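Local coordinates for probable thiamine pyrophosphokinase (Staphylococcus saprophyticus, PDB 3L8M), which probably transfers a pyrophosphate group from ATP to thiamine, yielding thiamine diphosphate, the active form of vitamin B1, at residues Asn122-Leu127 and Glu133-Gln138; Gln111-Pro116 and Ser203-Arg208; Leu33-Leu36 and Thr41-Phe44; His15-Val18 and His24-Gly27; Gly97-Gly100 and His105-Gly108. One frame throughout, in Å; residues are numbered along the deposited sequence.

Interaction 1. Residues Asn122-Leu127 and Glu133-Gln138. With NA (sodium ion), chain C.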
# COMPACT_ATOMS: atom_id res chain seq x y z
N ASN A 122 -11.47 9.99 20.22
CA ASN A 122 -12.38 9.74 19.11
C ASN A 122 -12.13 8.35 18.52
O ASN A 122 -12.02 8.21 17.30
CB ASN A 122 -12.19 10.81 18.03
CG ASN A 122 -13.44 11.02 17.20
OD1 ASN A 122 -14.45 11.51 17.70
ND2 ASN A 122 -13.37 10.65 15.92
N ILE A 123 -12.07 7.35 19.38
CA ILE A 123 -11.83 5.97 18.97
C ILE A 123 -13.13 5.19 18.77
O ILE A 123 -14.13 5.44 19.44
CB ILE A 123 -10.97 5.24 20.04
CG1 ILE A 123 -10.68 3.80 19.60
CG2 ILE A 123 -11.67 5.25 21.37
CD1 ILE A 123 -9.62 3.68 18.53
N ASN A 124 -13.11 4.25 17.83
CA ASN A 124 -14.28 3.43 17.51
C ASN A 124 -13.92 1.95 17.62
O ASN A 124 -13.36 1.38 16.69
CB ASN A 124 -14.76 3.74 16.09
CG ASN A 124 -15.92 2.87 15.66
OD1 ASN A 124 -16.14 2.65 14.47
ND2 ASN A 124 -16.67 2.36 16.63
N ILE A 125 -14.25 1.33 18.75
CA ILE A 125 -13.97 -0.08 18.97
C ILE A 125 -15.23 -0.95 18.79
O ILE A 125 -16.27 -0.67 19.38
CB ILE A 125 -13.44 -0.33 20.41
CG1 ILE A 125 -12.31 0.64 20.75
CG2 ILE A 125 -12.95 -1.76 20.54
CD1 ILE A 125 -10.99 0.32 20.08
N LYS A 126 -15.13 -1.98 17.96
CA LYS A 126 -16.26 -2.89 17.74
C LYS A 126 -15.83 -4.35 17.86
O LYS A 126 -14.77 -4.74 17.37
CB LYS A 126 -16.87 -2.71 16.35
CG LYS A 126 -17.59 -1.42 16.09
CD LYS A 126 -18.12 -1.43 14.67
CE LYS A 126 -18.73 -0.08 14.30
NZ LYS A 126 -19.26 -0.06 12.91
N LEU A 127 -16.66 -5.16 18.53
CA LEU A 127 -16.41 -6.60 18.68
C LEU A 127 -17.24 -7.18 17.56
O LEU A 127 -18.40 -6.77 17.37
CB LEU A 127 -16.91 -7.12 20.03
CG LEU A 127 -16.37 -6.42 21.29
CD1 LEU A 127 -17.05 -6.98 22.56
CD2 LEU A 127 -14.85 -6.61 21.36
N GLU A 133 -22.37 -7.59 16.00
CA GLU A 133 -21.52 -6.41 15.96
C GLU A 133 -21.92 -5.69 17.25
O GLU A 133 -23.11 -5.46 17.49
CB GLU A 133 -21.84 -5.57 14.73
CG GLU A 133 -20.75 -4.60 14.37
CD GLU A 133 -20.98 -3.96 13.01
OE1 GLU A 133 -21.23 -4.71 12.04
OE2 GLU A 133 -20.92 -2.71 12.91
N ILE A 134 -20.93 -5.37 18.08
CA ILE A 134 -21.18 -4.73 19.37
C ILE A 134 -20.27 -3.52 19.63
O ILE A 134 -19.07 -3.57 19.37
CB ILE A 134 -20.97 -5.74 20.54
CG1 ILE A 134 -21.91 -6.94 20.38
CG2 ILE A 134 -21.18 -5.07 21.90
CD1 ILE A 134 -21.58 -8.10 21.31
N GLN A 135 -20.86 -2.44 20.15
CA GLN A 135 -20.09 -1.24 20.46
C GLN A 135 -20.74 -0.48 21.61
O GLN A 135 -21.95 -0.59 21.83
CB GLN A 135 -19.96 -0.33 19.24
CG GLN A 135 -21.29 0.22 18.73
CD GLN A 135 -21.12 1.10 17.50
OE1 GLN A 135 -20.45 2.13 17.55
NE2 GLN A 135 -21.73 0.69 16.39
N PHE A 136 -19.93 0.28 22.33
CA PHE A 136 -20.37 1.07 23.47
C PHE A 136 -20.83 2.46 23.00
O PHE A 136 -20.26 3.03 22.07
CB PHE A 136 -19.20 1.18 24.46
CG PHE A 136 -19.52 1.92 25.72
CD1 PHE A 136 -20.54 1.50 26.56
CD2 PHE A 136 -18.75 3.03 26.10
CE1 PHE A 136 -20.80 2.16 27.77
CE2 PHE A 136 -19.00 3.70 27.30
CZ PHE A 136 -20.02 3.26 28.14
N ILE A 137 -21.88 2.99 23.61
CA ILE A 137 -22.39 4.31 23.25
C ILE A 137 -22.60 5.09 24.53
O ILE A 137 -23.40 4.70 25.37
CB ILE A 137 -23.72 4.26 22.50
CG1 ILE A 137 -23.59 3.39 21.24
CG2 ILE A 137 -24.12 5.68 22.10
CD1 ILE A 137 -24.88 3.27 20.45
N GLN A 138 -21.87 6.19 24.65
CA GLN A 138 -21.92 7.03 25.84
C GLN A 138 -22.99 8.11 25.75
O GLN A 138 -23.66 8.26 24.72
CB GLN A 138 -20.55 7.66 26.05
CG GLN A 138 -20.28 8.16 27.45
CD GLN A 138 -18.85 8.63 27.60
OE1 GLN A 138 -18.39 9.51 26.87
NE2 GLN A 138 -18.13 8.04 28.55
NA NA C . -14.64 -0.08 14.43
O HOH W 1 -17.15 0.79 21.66

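Interaction 2. Residues Gln111-Pro116 and Ser203-Arg208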
# COMPACT_ATOMS: atom_id res chain seq x y z
N GLN A 111 -15.67 -5.06 28.94
CA GLN A 111 -15.16 -4.05 29.86
C GLN A 111 -14.28 -3.03 29.11
O GLN A 111 -14.32 -1.83 29.41
CB GLN A 111 -14.36 -4.70 30.99
CG GLN A 111 -15.20 -5.54 31.94
CD GLN A 111 -14.37 -6.23 33.00
OE1 GLN A 111 -13.18 -6.47 32.81
NE2 GLN A 111 -14.99 -6.54 34.13
N ILE A 112 -13.49 -3.50 28.15
CA ILE A 112 -12.61 -2.61 27.39
C ILE A 112 -13.39 -1.54 26.63
O ILE A 112 -13.02 -0.36 26.66
CB ILE A 112 -11.74 -3.40 26.40
CG1 ILE A 112 -10.83 -4.36 27.16
CG2 ILE A 112 -10.88 -2.45 25.58
CD1 ILE A 112 -10.15 -5.36 26.27
N LEU A 113 -14.46 -1.94 25.95
CA LEU A 113 -15.27 -1.00 25.20
C LEU A 113 -15.84 0.08 26.12
O LEU A 113 -16.12 1.20 25.70
CB LEU A 113 -16.45 -1.72 24.53
CG LEU A 113 -16.23 -2.80 23.46
CD1 LEU A 113 -17.55 -3.52 23.24
CD2 LEU A 113 -15.76 -2.19 22.15
N GLU A 114 -15.99 -0.27 27.39
CA GLU A 114 -16.56 0.64 28.37
C GLU A 114 -15.54 1.53 29.08
O GLU A 114 -15.91 2.42 29.85
CB GLU A 114 -17.37 -0.17 29.39
CG GLU A 114 -18.39 -1.10 28.71
CD GLU A 114 -18.98 -2.14 29.65
OE1 GLU A 114 -18.37 -2.43 30.70
OE2 GLU A 114 -20.04 -2.70 29.31
N LYS A 115 -14.26 1.31 28.81
CA LYS A 115 -13.24 2.14 29.44
C LYS A 115 -13.47 3.61 29.07
O LYS A 115 -13.62 3.95 27.89
CB LYS A 115 -11.85 1.69 29.02
CG LYS A 115 -11.46 0.32 29.53
CD LYS A 115 -9.95 0.18 29.60
CE LYS A 115 -9.54 -1.08 30.36
NZ LYS A 115 -8.08 -1.10 30.67
N PRO A 116 -13.52 4.48 30.08
CA PRO A 116 -13.73 5.92 29.86
C PRO A 116 -12.58 6.56 29.10
O PRO A 116 -12.76 7.55 28.39
CB PRO A 116 -13.89 6.46 31.29
CG PRO A 116 -13.04 5.53 32.09
CD PRO A 116 -13.38 4.18 31.52
N SER A 203 -25.09 4.94 29.97
CA SER A 203 -24.42 4.40 28.80
C SER A 203 -25.04 3.05 28.43
O SER A 203 -25.54 2.33 29.29
CB SER A 203 -22.94 4.22 29.10
OG SER A 203 -22.74 3.35 30.21
N VAL A 204 -24.99 2.71 27.15
CA VAL A 204 -25.55 1.44 26.69
C VAL A 204 -24.70 0.76 25.62
O VAL A 204 -24.03 1.42 24.82
CB VAL A 204 -26.97 1.62 26.11
CG1 VAL A 204 -27.87 2.31 27.13
CG2 VAL A 204 -26.90 2.41 24.81
N LEU A 205 -24.71 -0.57 25.62
CA LEU A 205 -24.00 -1.32 24.62
C LEU A 205 -25.01 -1.51 23.50
O LEU A 205 -26.18 -1.80 23.75
CB LEU A 205 -23.58 -2.70 25.15
CG LEU A 205 -22.40 -2.76 26.12
CD1 LEU A 205 -22.41 -4.11 26.82
CD2 LEU A 205 -21.08 -2.52 25.38
N MSE A 206 -24.59 -1.30 22.27
CA MSE A 206 -25.50 -1.50 21.16
C MSE A 206 -25.05 -2.78 20.49
O MSE A 206 -23.86 -2.95 20.23
CB MSE A 206 -25.41 -0.34 20.17
CG MSE A 206 -26.11 -0.63 18.86
SE MSE A 206 -26.03 0.76 17.74
CE MSE A 206 -27.46 0.41 16.78
N ILE A 207 -25.98 -3.69 20.24
CA ILE A 207 -25.64 -4.96 19.61
C ILE A 207 -26.52 -5.23 18.41
O ILE A 207 -27.74 -5.29 18.52
CB ILE A 207 -25.76 -6.12 20.61
CG1 ILE A 207 -25.65 -7.45 19.88
CG2 ILE A 207 -27.07 -6.04 21.37
CD1 ILE A 207 -25.47 -8.62 20.81
N ARG A 208 -25.89 -5.38 17.25
CA ARG A 208 -26.63 -5.66 16.03
C ARG A 208 -26.51 -7.13 15.71
O ARG A 208 -25.43 -7.71 15.79
CB ARG A 208 -26.10 -4.79 14.89
CG ARG A 208 -26.21 -3.31 15.22
CD ARG A 208 -26.69 -2.51 14.04
NE ARG A 208 -25.68 -1.57 13.58
CZ ARG A 208 -25.88 -0.69 12.61
NH1 ARG A 208 -27.06 -0.62 12.01
NH2 ARG A 208 -24.90 0.13 12.25

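Interaction 3. Residues Leu33-Leu36 and Thr41-Phe44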
# COMPACT_ATOMS: atom_id res chain seq x y z
N LEU A 33 -0.79 -16.94 15.77
CA LEU A 33 -0.47 -18.08 14.91
C LEU A 33 -1.46 -18.27 13.75
O LEU A 33 -1.06 -18.70 12.67
CB LEU A 33 -0.38 -19.36 15.74
CG LEU A 33 0.76 -19.46 16.77
CD1 LEU A 33 2.09 -19.19 16.07
CD2 LEU A 33 0.55 -18.45 17.90
N ILE A 34 -2.74 -17.97 13.97
CA ILE A 34 -3.73 -18.13 12.90
C ILE A 34 -3.41 -17.13 11.78
O ILE A 34 -3.53 -17.46 10.59
CB ILE A 34 -5.20 -17.87 13.36
CG1 ILE A 34 -5.59 -18.75 14.56
CG2 ILE A 34 -6.15 -18.12 12.20
CD1 ILE A 34 -5.29 -20.23 14.39
N LEU A 35 -3.01 -15.91 12.14
CA LEU A 35 -2.68 -14.90 11.13
C LEU A 35 -1.53 -15.38 10.24
O LEU A 35 -1.65 -15.43 9.02
CB LEU A 35 -2.30 -13.56 11.79
CG LEU A 35 -3.51 -12.81 12.35
CD1 LEU A 35 -3.08 -11.57 13.09
CD2 LEU A 35 -4.42 -12.44 11.20
N LEU A 36 -0.42 -15.73 10.89
CA LEU A 36 0.78 -16.20 10.22
C LEU A 36 0.50 -17.42 9.34
O LEU A 36 0.96 -17.48 8.19
CB LEU A 36 1.84 -16.54 11.27
CG LEU A 36 2.33 -15.34 12.09
CD1 LEU A 36 3.14 -15.82 13.29
CD2 LEU A 36 3.17 -14.43 11.19
N THR A 41 1.18 -11.21 7.91
CA THR A 41 2.15 -10.71 8.88
C THR A 41 1.50 -9.67 9.80
O THR A 41 1.11 -8.60 9.36
CB THR A 41 3.37 -10.04 8.20
OG1 THR A 41 4.02 -11.00 7.36
CG2 THR A 41 4.35 -9.52 9.26
N PRO A 42 1.37 -10.00 11.09
CA PRO A 42 0.76 -9.08 12.05
C PRO A 42 1.65 -7.85 12.27
O PRO A 42 2.86 -7.97 12.33
CB PRO A 42 0.67 -9.93 13.32
CG PRO A 42 0.69 -11.35 12.81
CD PRO A 42 1.69 -11.29 11.72
N GLN A 43 1.04 -6.67 12.37
CA GLN A 43 1.76 -5.43 12.64
C GLN A 43 2.50 -5.65 13.97
O GLN A 43 3.60 -5.14 14.19
CB GLN A 43 0.77 -4.27 12.80
CG GLN A 43 -0.09 -3.97 11.58
CD GLN A 43 0.73 -3.49 10.40
OE1 GLN A 43 1.61 -2.64 10.55
NE2 GLN A 43 0.45 -4.04 9.22
N PHE A 44 1.87 -6.41 14.87
CA PHE A 44 2.43 -6.74 16.18
C PHE A 44 1.49 -7.70 16.91
O PHE A 44 0.32 -7.81 16.56
CB PHE A 44 2.68 -5.48 17.01
CG PHE A 44 1.44 -4.77 17.48
CD1 PHE A 44 0.72 -5.24 18.58
CD2 PHE A 44 1.02 -3.60 16.85
CE1 PHE A 44 -0.38 -4.56 19.04
CE2 PHE A 44 -0.10 -2.91 17.31
CZ PHE A 44 -0.80 -3.39 18.42

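Interaction 4. Residues His15-Val18 and His24-Gly27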
# COMPACT_ATOMS: atom_id res chain seq x y z
N HIS A 15 -14.23 -16.41 5.72
CA HIS A 15 -13.36 -15.72 4.77
C HIS A 15 -12.81 -14.38 5.25
O HIS A 15 -12.21 -13.66 4.45
CB HIS A 15 -14.11 -15.51 3.45
CG HIS A 15 -14.79 -16.74 2.94
ND1 HIS A 15 -15.99 -16.71 2.26
CD2 HIS A 15 -14.45 -18.05 3.04
CE1 HIS A 15 -16.36 -17.95 1.97
NE2 HIS A 15 -15.44 -18.78 2.43
N ILE A 16 -13.01 -14.04 6.52
CA ILE A 16 -12.52 -12.75 7.03
C ILE A 16 -11.01 -12.56 6.81
O ILE A 16 -10.56 -11.43 6.67
CB ILE A 16 -12.85 -12.57 8.55
CG1 ILE A 16 -12.63 -11.12 8.96
CG2 ILE A 16 -11.96 -13.47 9.41
CD1 ILE A 16 -13.64 -10.17 8.41
N LEU A 17 -10.24 -13.63 6.75
CA LEU A 17 -8.80 -13.47 6.55
C LEU A 17 -8.39 -13.26 5.09
O LEU A 17 -7.41 -12.56 4.82
CB LEU A 17 -8.02 -14.65 7.14
CG LEU A 17 -8.09 -14.76 8.67
CD1 LEU A 17 -7.01 -15.73 9.16
CD2 LEU A 17 -7.90 -13.38 9.30
N VAL A 18 -9.13 -13.85 4.16
CA VAL A 18 -8.84 -13.68 2.73
C VAL A 18 -9.36 -12.32 2.25
O VAL A 18 -8.67 -11.57 1.56
CB VAL A 18 -9.51 -14.78 1.85
CG1 VAL A 18 -9.23 -14.53 0.36
CG2 VAL A 18 -9.00 -16.15 2.26
N HIS A 24 -4.53 -3.88 8.16
CA HIS A 24 -3.61 -4.04 9.28
C HIS A 24 -4.17 -5.04 10.29
O HIS A 24 -5.28 -4.85 10.82
CB HIS A 24 -3.39 -2.69 9.98
CG HIS A 24 -2.92 -1.60 9.07
ND1 HIS A 24 -1.64 -1.56 8.55
CD2 HIS A 24 -3.55 -0.51 8.58
CE1 HIS A 24 -1.51 -0.49 7.79
NE2 HIS A 24 -2.65 0.17 7.79
N TRP A 25 -3.43 -6.12 10.55
CA TRP A 25 -3.87 -7.13 11.51
C TRP A 25 -2.95 -7.26 12.72
O TRP A 25 -1.73 -7.30 12.59
CB TRP A 25 -4.01 -8.51 10.85
CG TRP A 25 -5.27 -8.70 10.05
CD1 TRP A 25 -5.44 -8.48 8.70
CD2 TRP A 25 -6.53 -9.19 10.53
NE1 TRP A 25 -6.73 -8.81 8.32
CE2 TRP A 25 -7.42 -9.24 9.43
CE3 TRP A 25 -7.00 -9.59 11.79
CZ2 TRP A 25 -8.75 -9.68 9.55
CZ3 TRP A 25 -8.34 -10.02 11.91
CH2 TRP A 25 -9.19 -10.06 10.79
N ILE A 26 -3.57 -7.34 13.90
CA ILE A 26 -2.89 -7.47 15.18
C ILE A 26 -3.23 -8.85 15.77
O ILE A 26 -4.40 -9.25 15.80
CB ILE A 26 -3.40 -6.41 16.21
CG1 ILE A 26 -3.39 -5.01 15.60
CG2 ILE A 26 -2.56 -6.49 17.48
CD1 ILE A 26 -2.04 -4.50 15.17
N GLY A 27 -2.23 -9.58 16.25
CA GLY A 27 -2.53 -10.89 16.83
C GLY A 27 -2.58 -10.90 18.36
O GLY A 27 -1.66 -10.40 19.02

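Interaction 5. Residues Gly97-Gly100 and His105-Gly108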
# COMPACT_ATOMS: atom_id res chain seq x y z
N GLY A 97 -12.86 -12.82 16.96
CA GLY A 97 -12.42 -13.94 17.77
C GLY A 97 -12.63 -13.85 19.27
O GLY A 97 -12.18 -14.73 20.00
N ALA A 98 -13.32 -12.81 19.73
CA ALA A 98 -13.55 -12.64 21.16
C ALA A 98 -14.86 -13.21 21.74
O ALA A 98 -15.16 -12.94 22.91
CB ALA A 98 -13.42 -11.15 21.53
N THR A 99 -15.62 -13.96 20.95
CA THR A 99 -16.89 -14.54 21.43
C THR A 99 -16.82 -16.07 21.47
O THR A 99 -15.93 -16.68 20.89
CB THR A 99 -18.12 -14.13 20.54
OG1 THR A 99 -18.13 -14.90 19.33
CG2 THR A 99 -18.07 -12.65 20.18
N GLY A 100 -17.77 -16.69 22.17
CA GLY A 100 -17.81 -18.14 22.30
C GLY A 100 -16.85 -18.64 23.37
O GLY A 100 -16.18 -17.85 24.03
N HIS A 105 -14.01 -14.31 29.37
CA HIS A 105 -13.17 -13.52 28.48
C HIS A 105 -14.03 -12.58 27.63
O HIS A 105 -13.71 -11.39 27.48
CB HIS A 105 -12.34 -14.43 27.57
CG HIS A 105 -11.35 -15.28 28.30
ND1 HIS A 105 -10.43 -14.76 29.19
CD2 HIS A 105 -11.13 -16.62 28.27
CE1 HIS A 105 -9.69 -15.74 29.67
NE2 HIS A 105 -10.09 -16.88 29.13
N PHE A 106 -15.10 -13.12 27.06
CA PHE A 106 -16.00 -12.31 26.25
C PHE A 106 -16.41 -11.09 27.05
O PHE A 106 -16.49 -9.99 26.50
CB PHE A 106 -17.27 -13.09 25.89
CG PHE A 106 -18.33 -12.23 25.27
CD1 PHE A 106 -18.14 -11.66 24.02
CD2 PHE A 106 -19.51 -11.96 25.96
CE1 PHE A 106 -19.11 -10.82 23.45
CE2 PHE A 106 -20.50 -11.13 25.41
CZ PHE A 106 -20.29 -10.55 24.15
N MSE A 107 -16.68 -11.30 28.33
CA MSE A 107 -17.09 -10.23 29.25
C MSE A 107 -15.98 -9.21 29.47
O MSE A 107 -16.24 -8.00 29.55
CB MSE A 107 -17.52 -10.83 30.59
CG MSE A 107 -18.66 -11.85 30.48
SE MSE A 107 -20.30 -11.03 29.89
CE MSE A 107 -20.93 -10.49 31.62
N GLY A 108 -14.75 -9.70 29.58
CA GLY A 108 -13.62 -8.80 29.77
C GLY A 108 -13.52 -7.92 28.53
O GLY A 108 -13.24 -6.72 28.62

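Interaction 1. Residues Asn122-Leu127 and Glu133-Gln138
Leu127 and Ile134 form a hydrogen-bonded antiparallel pair, their backbones joined by two bonds: Leu127 N gives to Ile134 O at 3.0 Å and Ile134 N to Leu127 O, also at 3.0 Å. The two strand segments approach to 4.7 Å with N-to-C directions 142° apart, and beyond this pair they diverge. A water bridges the backbones where they have separated, donating to Ile125 O and accepting from Phe136 N.

Lys126 and Glu133 form a salt bridge, with NZ of Lys126 3.1 Å from OE2 of Glu133 and meeting that oxygen nearly along its C-O bond. The fully extended lysine chain runs beside Gln135, whose NE2 lies 3.7 Å from Lys126 CE. Asn124 contributes its carbonyl O to a sodium ion at 3.0 Å, and Asp94 completes the protein ligands seen at that site.

This hairpin of strands 124-128 and 132-137 lies inside the mixed sheet. Strand 92-96 pairs with its first strand and strand 204-209 with its second, while helix 103-113 packs on the face carrying Leu127 and Ile134, through Leu110, Leu113 and Phe106.

Interaction 2. Residues Gln111-Pro116 and Ser203-Arg208
Leu205 meets two consecutive residues, one apolar and one charged: Leu113, late in helix 103-113, and Glu114 next to it. Its CD2 methyl packs against CD1 of Leu113 at 4.2 Å, a contact between branch ends. The other methyl, CD1, lies 3.7 Å from OE2 of Glu114, and the same oxygen is 4.0 Å from Leu205 CG. The glutamate side chain crosses that of the leucine at about a right angle, with one carboxylate oxygen resting against the branched end.

Extension beyond CG (chi2 167°) carries the Glu114 carboxylate out to the strand, although its CB does not point there. On the helix side, Lys115 N bonds to Ile112 O at 3.0 Å, while the bond from Glu114 N to Gln111 O is weak. Farther out, Ile112 packs on Leu78, Ala79 and Ile82 of helix 77-87. Strand 204-209 is held on both flanks, Met206 pairing with Gln135 and Leu205 with Ile156, and Val158 touches both Glu114 and Leu205.

Across the two segments the contact is small, burying 101 Å² in all, and rests on van der Waals packing without a hydrogen bond. Leu205 gives the carboxylate oxygen no polar partner; the apolar part of the join is the pair of leucine methyls, through which the helix end lies against the sheet.

Interaction 3. Residues Leu33-Leu36 and Thr41-Phe44
Both leucines of the helix turn reach Pro42 through the same first torsion: in Leu35 (chi1 -74°) and Leu36 (chi1 -64°) CG lies opposite the carbonyl carbon, next to the backbone N. The two residues end up gripping different parts of one proline ring. Leu35 CD1 sits 3.8 Å from Pro42 CG, with Leu35 CB nearly as close to that atom at 3.9 Å. The leucine side chain and the ring run past each other in opposite directions. Leu36 instead crosses the ring at about a right angle and brings CD2 to 3.5 Å from Pro42 CD. Its CD2 is also 4.5 Å from Thr41 CA, at the margin of the contact. Everything here is apolar packing, which closes the short connection that leaves the helix. Leu36 also packs on Leu36 of a second subunit.

The contact lies in the beta-alpha-beta crossover between the parallel, neighbouring strands 24-28 and 44-46, where the chain returns from helix 30-37 to strand 44-46, an outermost strand of the mixed sheet within this chain. Leu35 continues inward onto Trp25 of strand 24-28, Leu6 of strand 2-6 and Leu17 of helix 16-19.

Interaction 4. Residues His15-Val18 and His24-Gly27
The contact is an apolar packing of a short helix on a tryptophan, in the beta-alpha-beta unit formed by strand 2-6, helix 16-19 and strand 24-28. Leu17 lies over one face of the Trp25 indole in a CH-pi contact: its CD2 is 4.0 Å from the centroid of the six-membered ring and 19° off the ring normal. The methyl is displaced toward the rim, so its nearest ring atom is CZ2 of Trp25, at 3.8 Å from CD2. Ile16 approaches the same end of the indole, its CG1 4.0 Å from Trp25 CH2, while its backbone O comes obliquely to 3.8 Å from Trp25 CZ2.

The CB of Trp25 already points toward the helix, and chi2 of 92° turns the indole roughly perpendicular to the CA-CB-CG plane. Around the pair, Leu17 also packs on Ile34 and Leu35 of helix 30-37, and Trp25 touches Leu35 as well as Asn4 and Leu6 of strand 2-6.

Chemically the tryptophan is divided between two roles. Its benzo ring receives mainly aliphatic groups and is held by dispersion and CH-pi attraction, whereas the polar edge is satisfied elsewhere: NE1 hydrogen-bonds to the carbonyl O of His20, just past the helix segment. That bond would fix the rotation of the indole and keep its face presented to Leu17.

Interaction 5. Residues Gly97-Gly100 and His105-Gly108
Residues Gly97-Gly100 belong to the strand-loop-helix connection from strand 92-96 of the mixed sheet into helix 103-113, within the sequence range of the catalytic family of thiamin pyrophosphokinases. The loop folds back on the first turn of the helix, and Phe106 is the helix residue it meets. Ala98 contributes its carbonyl O, which lies at the edge of the Phe106 ring and in its plane, 3.4 Å from CD1. The same oxygen receives a CA-H...O contact from Phe106, with CA of Phe106 3.5 Å from O of Ala98 and an angle of 137° at the hydrogen. One carbonyl therefore faces both the backbone and the ring of a single residue. These are probably weak, mainly electrostatic attractions, in which the slightly positive rim of the ring would be turned to the partly negative oxygen.

With CG of Phe106 opposite its own backbone N (chi1 169°), the ring is laid alongside Thr99, the two side chains pointing the same way. The hydroxyl of Thr99 turns to other partners, hydrogen-bonding with Asp129 OD2 and Asn11 ND2, and the Thr99 side chain is about 6 Å from a bound sodium ion at the nearest atoms. The methyl branch meets the aromatic ring instead: CG2 of Thr99 stands 3.9 Å from CE1 of Phe106, approaching it obliquely.

How the interactions relate
Along the chain the contacts come in the order interaction 4, 3, 5, then 2, with interaction 1 nested inside the long loop that interaction 2 closes. Interactions 3 and 4 lie close together, centres about 8 Å apart, at the end of the mixed sheet carrying strands 44-46 and 24-28, and both touch a second subunit. Interactions 1 and 2 share the other part of the sheet through the adjacent strands 132-137 and 204-209, with centres about 6 Å apart. Interaction 5 shares helix 103-113 with interaction 2 and reaches interaction 1 where Phe106 packs on Ile134. One sheet links a subunit-contacting end to its antiparallel part, where strand 204-209 comes from near the C-terminus.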